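Local atomic coordinates of 2-oxoglutarate dehydrogenase E3 component (Thermus thermophilus, PDB entry 2YQU), a protein that binds FAD and probably catalyses the NAD+-dependent reoxidation of dihydrolipoyl groups on the lipoyl proteins of 2-oxoacid dehydrogenase complexes. Residues 106-110 with 121-126. Sequence-based numbering, arbitrary orientation.
Sequences RHQGT and VEETGE. With FAD (flavin-adenine dinucleotide), chain D.
Val121 lays CG1 against Gly109, 3.7 Å from its CA, while CG2 reaches back to His107 CB. Glu122 donates its backbone N-H to Thr110 O (N to O 3.1 Å), and its CG lies against the same oxygen; its carboxylate turns to a salt bridge with Arg112. Glu123 folds back at chi2 (68°), which brings OE2 within 2.9 Å of Thr110 N; the N-H meets it on the syn side, though 32° out of the carboxylate plane. That oxygen also lies 3.2 Å from Gly109 CA, where a CB would run into it, into Val121 CG1 and, at these backbone angles, into Gln108 O. A water joins Thr110 OG1 to Glu123 OE1, weakly on the glutamate side. Thr124 touches Gln108 O with CG2, and its OG1 donates a hydrogen bond to the anti lone pair of Glu126 OE2 (2.9 Å). Glu126, extended beyond CG, takes a second bond on OE2 from His107 ND1 (2.9 Å), nearly in the ring plane but 36° above the carboxylate plane; the ring's other nitrogen, NE2, is hydrogen-bonded to Tyr2 OH. With an alanine here, His107 ND1 and Thr124 OG1 would probably both lose their shared acceptor. The turn between strands 118-121 and 127-130 thus backs the end of strand 105-108, an edge of the Rossmann-type FAD-binding sheet, where Gly109 and Thr110 border the adenine.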
loop_
_atom_site.group_PDB
_atom_site.type_symbol
_atom_site.label_atom_id
_atom_site.label_comp_id
_atom_site.label_asym_id
_atom_site.label_seq_id
_atom_site.Cartn_x
_atom_site.Cartn_y
_atom_site.Cartn_z
ATOM N N ARG A 106 -3.825 4.190 35.953
ATOM C CA ARG A 106 -4.728 3.136 35.526
ATOM C C ARG A 106 -5.372 2.458 36.728
ATOM O O ARG A 106 -4.699 2.158 37.714
ATOM C CB ARG A 106 -3.970 2.118 34.667
ATOM C CG ARG A 106 -4.860 1.078 34.017
ATOM C CD ARG A 106 -4.914 -0.221 34.781
ATOM N NE ARG A 106 -6.080 -1.029 34.441
ATOM C CZ ARG A 106 -6.047 -2.184 33.785
ATOM N NH1 ARG A 106 -4.912 -2.696 33.338
ATOM N NH2 ARG A 106 -7.172 -2.835 33.561
ATOM N N HIS A 107 -6.677 2.227 36.631
ATOM C CA HIS A 107 -7.458 1.521 37.643
ATOM C C HIS A 107 -8.081 0.294 36.993
ATOM O O HIS A 107 -8.594 0.378 35.884
ATOM C CB HIS A 107 -8.572 2.413 38.179
ATOM C CG HIS A 107 -8.093 3.724 38.712
ATOM N ND1 HIS A 107 -7.984 3.982 40.064
ATOM C CD2 HIS A 107 -7.684 4.849 38.079
ATOM C CE1 HIS A 107 -7.534 5.212 40.237
ATOM N NE2 HIS A 107 -7.336 5.758 39.050
ATOM N N GLN A 108 -8.052 -0.838 37.685
ATOM C CA GLN A 108 -8.646 -2.067 37.171
ATOM C C GLN A 108 -9.951 -2.363 37.897
ATOM O O GLN A 108 -9.978 -2.530 39.119
ATOM C CB GLN A 108 -7.694 -3.246 37.313
ATOM C CG GLN A 108 -8.243 -4.529 36.695
ATOM C CD GLN A 108 -7.230 -5.652 36.627
ATOM O OE1 GLN A 108 -7.609 -6.815 36.520
ATOM N NE2 GLN A 108 -5.954 -5.315 36.682
ATOM N N GLY A 109 -11.027 -2.444 37.125
ATOM C CA GLY A 109 -12.365 -2.615 37.656
ATOM C C GLY A 109 -13.434 -2.070 36.733
ATOM O O GLY A 109 -13.137 -1.463 35.696
ATOM N N THR A 110 -14.685 -2.300 37.116
ATOM C CA THR A 110 -15.840 -1.811 36.384
ATOM C C THR A 110 -16.207 -0.444 36.929
ATOM O O THR A 110 -16.578 -0.316 38.096
ATOM C CB THR A 110 -17.025 -2.788 36.547
ATOM O OG1 THR A 110 -16.743 -4.017 35.865
ATOM C CG2 THR A 110 -18.286 -2.260 35.882
ATOM N N VAL A 121 -15.035 2.622 41.095
ATOM C CA VAL A 121 -14.409 1.394 40.624
ATOM C C VAL A 121 -14.886 0.321 41.587
ATOM O O VAL A 121 -14.460 0.282 42.741
ATOM C CB VAL A 121 -12.870 1.473 40.648
ATOM C CG1 VAL A 121 -12.256 0.203 40.048
ATOM C CG2 VAL A 121 -12.382 2.713 39.910
ATOM N N GLU A 122 -15.782 -0.535 41.115
ATOM C CA GLU A 122 -16.491 -1.467 41.988
ATOM C C GLU A 122 -15.573 -2.469 42.687
ATOM O O GLU A 122 -15.813 -2.826 43.838
ATOM C CB GLU A 122 -17.569 -2.207 41.198
ATOM C CG GLU A 122 -18.673 -1.296 40.692
ATOM C CD GLU A 122 -19.984 -2.020 40.496
ATOM O OE1 GLU A 122 -20.996 -1.606 41.102
ATOM O OE2 GLU A 122 -19.989 -3.009 39.737
ATOM N N GLU A 123 -14.507 -2.890 42.014
ATOM C CA GLU A 123 -13.627 -3.931 42.554
ATOM C C GLU A 123 -12.693 -3.387 43.642
ATOM O O GLU A 123 -12.507 -4.042 44.670
ATOM C CB GLU A 123 -12.826 -4.610 41.438
ATOM C CG GLU A 123 -13.609 -5.673 40.675
ATOM C CD GLU A 123 -14.735 -5.101 39.828
ATOM O OE1 GLU A 123 -15.684 -5.848 39.513
ATOM O OE2 GLU A 123 -14.682 -3.910 39.469
ATOM N N THR A 124 -12.113 -2.203 43.422
ATOM C CA THR A 124 -11.209 -1.584 44.404
ATOM C C THR A 124 -11.952 -0.732 45.441
ATOM O O THR A 124 -11.367 -0.327 46.452
ATOM C CB THR A 124 -10.099 -0.728 43.709
ATOM O OG1 THR A 124 -10.671 0.411 43.047
ATOM C CG2 THR A 124 -9.410 -1.502 42.590
ATOM N N GLY A 125 -13.236 -0.479 45.201
ATOM C CA GLY A 125 -14.024 0.426 46.027
ATOM C C GLY A 125 -13.665 1.904 45.906
ATOM O O GLY A 125 -14.235 2.732 46.613
ATOM N N GLU A 126 -12.732 2.244 45.016
ATOM C CA GLU A 126 -12.276 3.625 44.871
ATOM C C GLU A 126 -13.377 4.500 44.306
ATOM O O GLU A 126 -14.091 4.092 43.389
ATOM C CB GLU A 126 -11.095 3.717 43.907
ATOM C CG GLU A 126 -9.768 3.229 44.437
ATOM C CD GLU A 126 -8.700 3.288 43.367
ATOM O OE1 GLU A 126 -7.805 4.158 43.467
ATOM O OE2 GLU A 126 -8.778 2.477 42.422
HETATM P PA FAD D . -13.401 -1.129 22.781
HETATM O O1A FAD D . -14.424 -2.203 22.790
HETATM O O2A FAD D . -12.180 -1.462 21.914
HETATM O O5B FAD D . -12.977 -0.805 24.290
HETATM C C5B FAD D . -13.965 -0.699 25.285
HETATM C C4B FAD D . -13.330 -1.127 26.590
HETATM O O4B FAD D . -14.139 -0.652 27.647
HETATM C C3B FAD D . -13.249 -2.644 26.742
HETATM O O3B FAD D . -11.911 -3.041 26.946
HETATM C C2B FAD D . -14.100 -2.953 27.959
HETATM O O2B FAD D . -13.529 -3.962 28.760
HETATM C C1B FAD D . -14.148 -1.615 28.678
HETATM N N9A FAD D . -15.331 -1.332 29.496
HETATM C C8A FAD D . -16.651 -1.349 29.122
HETATM N N7A FAD D . -17.402 -0.963 30.170
HETATM C C5A FAD D . -16.580 -0.700 31.211
HETATM C C6A FAD D . -16.807 -0.278 32.518
HETATM N N6A FAD D . -18.008 0.104 32.948
HETATM N N1A FAD D . -15.719 -0.097 33.331
HETATM C C2A FAD D . -14.431 -0.315 32.908
HETATM N N3A FAD D . -14.213 -0.725 31.610
HETATM C C4A FAD D . -15.276 -0.920 30.795
HETATM N N1 FAD D . -11.988 -2.392 13.683
HETATM C C2 FAD D . -11.148 -1.852 12.733
HETATM O O2 FAD D . -11.082 -0.631 12.557
HETATM N N3 FAD D . -10.371 -2.682 11.964
HETATM C C4 FAD D . -10.430 -4.048 12.127
HETATM O O4 FAD D . -9.578 -4.712 11.561
HETATM C C4X FAD D . -11.269 -4.613 13.087
HETATM N N5 FAD D . -11.332 -5.986 13.259
HETATM C C5X FAD D . -12.180 -6.512 14.232
HETATM C C6 FAD D . -12.243 -7.897 14.401
HETATM C C7 FAD D . -13.092 -8.446 15.373
HETATM C C7M FAD D . -13.055 -9.935 15.598
HETATM C C8 FAD D . -13.867 -7.611 16.172
HETATM C C8M FAD D . -14.536 -8.130 17.419
HETATM C C9 FAD D . -13.805 -6.228 15.998
HETATM C C9A FAD D . -12.969 -5.671 15.022
HETATM N N10 FAD D . -12.910 -4.288 14.831
HETATM C C10 FAD D . -12.057 -3.770 13.868
HETATM C "C1'" FAD D . -13.818 -3.331 15.559
HETATM C "C2'" FAD D . -13.032 -2.717 16.721
HETATM O "O2'" FAD D . -12.575 -3.730 17.605
HETATM C "C3'" FAD D . -13.835 -1.657 17.467
HETATM O "O3'" FAD D . -14.355 -0.718 16.545
HETATM C "C4'" FAD D . -12.959 -0.910 18.466
HETATM O "O4'" FAD D . -12.403 -1.805 19.398
HETATM C "C5'" FAD D . -13.758 0.196 19.166
HETATM O "O5'" FAD D . -12.962 0.827 20.143
HETATM P P FAD D . -13.632 1.455 21.463
HETATM O O1P FAD D . -12.576 2.151 22.258
HETATM O O2P FAD D . -14.860 2.279 21.120
HETATM O O3P FAD D . -14.179 0.207 22.328
HETATM O O HOH W 1 -15.032 -5.838 36.799
#